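Local structure of putative invasin (Yersinia pseudotuberculosis IP 31758, 5N40) at residues A[43-55]-A[80-92]. The protein probably acts as a cell-surface adhesin, presenting a C-type lectin-like domain at the end of a rod of immunoglobulin-like domains. The protein carries 1 engineered substitution. Numbering follows the deposited sequence.
Sequences VTGQTVAFTSTLG and TASLSVNVDGNNL
Strands 48-52 and 79-87 form an antiparallel edge ladder in the N-terminal immunoglobulin-like domain, where Ala-49 and Asn-86, then Thr-51 and Ser-84, are hydrogen-bonded pairs. Ala-49 N reaches Asn-86 O at 3.0 Å, and the reciprocal bond from Asn-86 N to Ala-49 O closes the ring. Between these rings the CA-H groups of Val-85 and Phe-50 point at the carbonyl oxygens of Ala-49 and Ser-84, adding weak CA-H...O contacts.

The face carrying Val-48, Phe-50, Ser-52, Leu-83, Val-85 and Val-87 turns inward. With CG1 set between the backbone N and the carbonyl carbon (chi1 52°), Val-85 directs CG2 at the Phe-50 ring edge, in plane, 3.8 Å from CE1; Val-48 CG1 lies against the same methyl. Branched valines suit an extended strand, while the flat phenylalanine reaches across to Val-31, Leu-33, Leu-57 and Val-60 of the facing strands. Ser-52 satisfies its hydroxyl by donating to Leu-54 O. The other face carries small or polar residues, as suits a surface partly open to solvent; Asn-86 OD1 lies alongside the Ala-49 methyl, 3.5 Å from CB.

Past Ser-52, Thr-53 N keeps a longer, bent bond to Ser-82 O (3.2 Å, 142°). Thr-53 OG1, between its backbone N and carbonyl carbon (chi1 57°), points at Ser-82 N and accepts the return bond at 2.9 Å, replacing a backbone carbonyl. At the far end Asp-88, with positive phi, precedes Gly-89 in the type I' turn Val-87 to Asn-90, its N held by Thr-47 O; one water joins Asp-88 OD1 to Thr-47 OG1, and another receives Thr-47 N while donating to Gln-46 OE1.

Mostly apolar groups thus tie the ladder to the sandwich interior, whereas the outer face and both ends rely on hydroxyls, amides and water.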
# COMPACT_ATOMS: atom_id res chain seq x y z
N VAL A 43 25.50 34.02 -40.71
CA VAL A 43 24.40 34.95 -40.96
C VAL A 43 24.17 35.72 -39.67
O VAL A 43 23.72 35.15 -38.66
CB VAL A 43 23.13 34.22 -41.42
CG1 VAL A 43 22.04 35.23 -41.75
CG2 VAL A 43 23.44 33.34 -42.62
N THR A 44 24.45 37.01 -39.69
CA THR A 44 24.41 37.85 -38.50
C THR A 44 23.15 38.70 -38.46
O THR A 44 22.46 38.88 -39.46
CB THR A 44 25.66 38.74 -38.44
OG1 THR A 44 25.69 39.62 -39.57
CG2 THR A 44 26.93 37.89 -38.45
N GLY A 45 22.84 39.20 -37.26
CA GLY A 45 21.77 40.17 -37.10
C GLY A 45 20.37 39.62 -37.25
O GLY A 45 19.44 40.38 -37.54
N GLN A 46 20.18 38.32 -37.07
CA GLN A 46 18.89 37.70 -37.30
C GLN A 46 18.03 37.65 -36.04
O GLN A 46 18.52 37.79 -34.91
CB GLN A 46 19.07 36.29 -37.85
CG GLN A 46 19.86 36.26 -39.15
CD GLN A 46 19.22 37.13 -40.22
OE1 GLN A 46 18.15 36.82 -40.73
NE2 GLN A 46 19.89 38.23 -40.55
N THR A 47 16.73 37.45 -36.25
CA THR A 47 15.74 37.33 -35.17
C THR A 47 15.46 35.85 -34.98
O THR A 47 14.69 35.24 -35.74
CB THR A 47 14.49 38.12 -35.52
OG1 THR A 47 14.84 39.50 -35.67
CG2 THR A 47 13.42 37.96 -34.42
N VAL A 48 16.10 35.26 -33.97
CA VAL A 48 16.10 33.83 -33.73
C VAL A 48 15.29 33.52 -32.48
O VAL A 48 15.38 34.24 -31.48
CB VAL A 48 17.55 33.32 -33.60
CG1 VAL A 48 17.60 31.84 -33.22
CG2 VAL A 48 18.30 33.56 -34.90
N ALA A 49 14.48 32.47 -32.54
CA ALA A 49 13.72 31.99 -31.40
C ALA A 49 13.88 30.48 -31.29
O ALA A 49 13.98 29.78 -32.31
CB ALA A 49 12.23 32.35 -31.52
N PHE A 50 13.92 29.99 -30.06
CA PHE A 50 13.99 28.56 -29.77
C PHE A 50 12.70 28.11 -29.09
O PHE A 50 12.03 28.89 -28.41
CB PHE A 50 15.16 28.22 -28.85
CG PHE A 50 16.52 28.59 -29.40
CD1 PHE A 50 16.79 28.55 -30.76
CD2 PHE A 50 17.54 28.97 -28.54
CE1 PHE A 50 18.05 28.89 -31.24
CE2 PHE A 50 18.79 29.31 -29.02
CZ PHE A 50 19.05 29.28 -30.36
N THR A 51 12.35 26.84 -29.29
CA THR A 51 11.29 26.21 -28.52
C THR A 51 11.83 24.91 -27.93
O THR A 51 12.78 24.32 -28.45
CB THR A 51 10.04 25.93 -29.36
OG1 THR A 51 10.31 24.88 -30.30
CG2 THR A 51 9.62 27.18 -30.11
N SER A 52 11.21 24.48 -26.83
CA SER A 52 11.57 23.22 -26.18
C SER A 52 10.30 22.56 -25.65
O SER A 52 9.42 23.24 -25.12
CB SER A 52 12.54 23.43 -25.02
OG SER A 52 12.88 22.19 -24.43
N THR A 53 10.23 21.23 -25.77
CA THR A 53 9.06 20.50 -25.29
C THR A 53 9.02 20.39 -23.77
O THR A 53 7.95 20.15 -23.20
CB THR A 53 9.01 19.10 -25.91
OG1 THR A 53 10.21 18.38 -25.61
CG2 THR A 53 8.83 19.20 -27.42
N LEU A 54 10.16 20.58 -23.11
CA LEU A 54 10.26 20.54 -21.66
C LEU A 54 11.08 21.73 -21.18
O LEU A 54 11.99 22.19 -21.87
CB LEU A 54 10.92 19.23 -21.19
CG LEU A 54 10.22 17.91 -21.52
CD1 LEU A 54 11.13 16.74 -21.15
CD2 LEU A 54 8.88 17.83 -20.79
N GLY A 55 10.75 22.21 -19.99
CA GLY A 55 11.48 23.31 -19.40
C GLY A 55 11.09 24.64 -20.00
O GLY A 55 10.13 24.77 -20.76
N THR A 80 12.41 13.65 -22.78
CA THR A 80 13.38 14.17 -23.73
C THR A 80 12.89 15.52 -24.23
O THR A 80 11.80 15.62 -24.81
CB THR A 80 13.57 13.21 -24.90
OG1 THR A 80 13.95 11.92 -24.40
CG2 THR A 80 14.66 13.74 -25.85
N ALA A 81 13.68 16.57 -23.99
CA ALA A 81 13.37 17.89 -24.51
C ALA A 81 13.82 17.97 -25.96
O ALA A 81 15.01 17.86 -26.25
CB ALA A 81 14.07 18.98 -23.69
N SER A 82 12.86 18.13 -26.87
CA SER A 82 13.18 18.36 -28.27
C SER A 82 13.19 19.86 -28.53
O SER A 82 12.24 20.56 -28.18
CB SER A 82 12.15 17.68 -29.18
OG SER A 82 12.21 16.27 -29.03
N LEU A 83 14.26 20.34 -29.15
CA LEU A 83 14.50 21.76 -29.37
C LEU A 83 14.29 22.08 -30.84
O LEU A 83 14.79 21.36 -31.71
CB LEU A 83 15.92 22.13 -28.96
CG LEU A 83 16.32 21.79 -27.52
CD1 LEU A 83 17.83 21.88 -27.34
CD2 LEU A 83 15.62 22.73 -26.57
N SER A 84 13.58 23.17 -31.11
CA SER A 84 13.40 23.65 -32.48
C SER A 84 13.79 25.12 -32.55
O SER A 84 13.92 25.81 -31.54
CB SER A 84 11.95 23.48 -32.96
OG SER A 84 11.09 24.38 -32.30
N VAL A 85 13.99 25.60 -33.78
CA VAL A 85 14.47 26.95 -34.02
C VAL A 85 13.68 27.55 -35.18
O VAL A 85 13.38 26.87 -36.16
CB VAL A 85 15.99 26.96 -34.31
CG1 VAL A 85 16.33 25.97 -35.40
CG2 VAL A 85 16.47 28.35 -34.67
N ASN A 86 13.35 28.84 -35.05
CA ASN A 86 12.76 29.57 -36.17
C ASN A 86 13.43 30.93 -36.27
O ASN A 86 13.99 31.46 -35.30
CB ASN A 86 11.23 29.70 -36.04
CG ASN A 86 10.78 30.38 -34.77
OD1 ASN A 86 10.87 31.60 -34.64
ND2 ASN A 86 10.25 29.60 -33.83
N VAL A 87 13.39 31.49 -37.48
CA VAL A 87 14.02 32.76 -37.81
C VAL A 87 12.95 33.62 -38.46
O VAL A 87 12.33 33.19 -39.44
CB VAL A 87 15.21 32.58 -38.76
CG1 VAL A 87 15.85 33.93 -39.09
CG2 VAL A 87 16.23 31.61 -38.17
N ASP A 88 12.71 34.81 -37.91
CA ASP A 88 11.62 35.66 -38.38
C ASP A 88 10.29 34.90 -38.36
O ASP A 88 9.43 35.09 -39.22
CB ASP A 88 11.88 36.19 -39.80
CG ASP A 88 13.09 37.11 -39.87
OD1 ASP A 88 13.31 37.89 -38.93
OD2 ASP A 88 13.80 37.04 -40.90
N GLY A 89 10.12 34.01 -37.39
CA GLY A 89 8.88 33.28 -37.24
C GLY A 89 8.71 32.09 -38.16
O GLY A 89 7.66 31.44 -38.12
N ASN A 90 9.72 31.77 -38.98
CA ASN A 90 9.67 30.66 -39.92
C ASN A 90 10.60 29.55 -39.45
O ASN A 90 11.76 29.82 -39.09
CB ASN A 90 10.07 31.12 -41.33
CG ASN A 90 9.44 32.46 -41.72
OD1 ASN A 90 8.24 32.67 -41.56
ND2 ASN A 90 10.27 33.38 -42.21
N ASN A 91 10.12 28.31 -39.45
CA ASN A 91 10.93 27.21 -38.94
C ASN A 91 12.19 27.04 -39.77
O ASN A 91 12.15 27.08 -41.00
CB ASN A 91 10.14 25.89 -38.95
CG ASN A 91 10.97 24.72 -38.44
OD1 ASN A 91 11.29 24.64 -37.25
ND2 ASN A 91 11.33 23.80 -39.33
N LEU A 92 13.31 26.84 -39.08
CA LEU A 92 14.57 26.47 -39.71
C LEU A 92 14.77 24.98 -39.48
O LEU A 92 15.01 24.54 -38.35
CB LEU A 92 15.74 27.27 -39.14
CG LEU A 92 17.11 26.91 -39.70
CD1 LEU A 92 17.22 27.34 -41.15
CD2 LEU A 92 18.22 27.52 -38.86
O HOH W 1 16.07 37.34 -38.94
O HOH W 2 13.55 40.31 -37.72
O HOH W 3 12.11 33.92 -34.98
O HOH W 4 10.49 21.89 -29.65
O HOH W 5 8.87 16.09 -24.84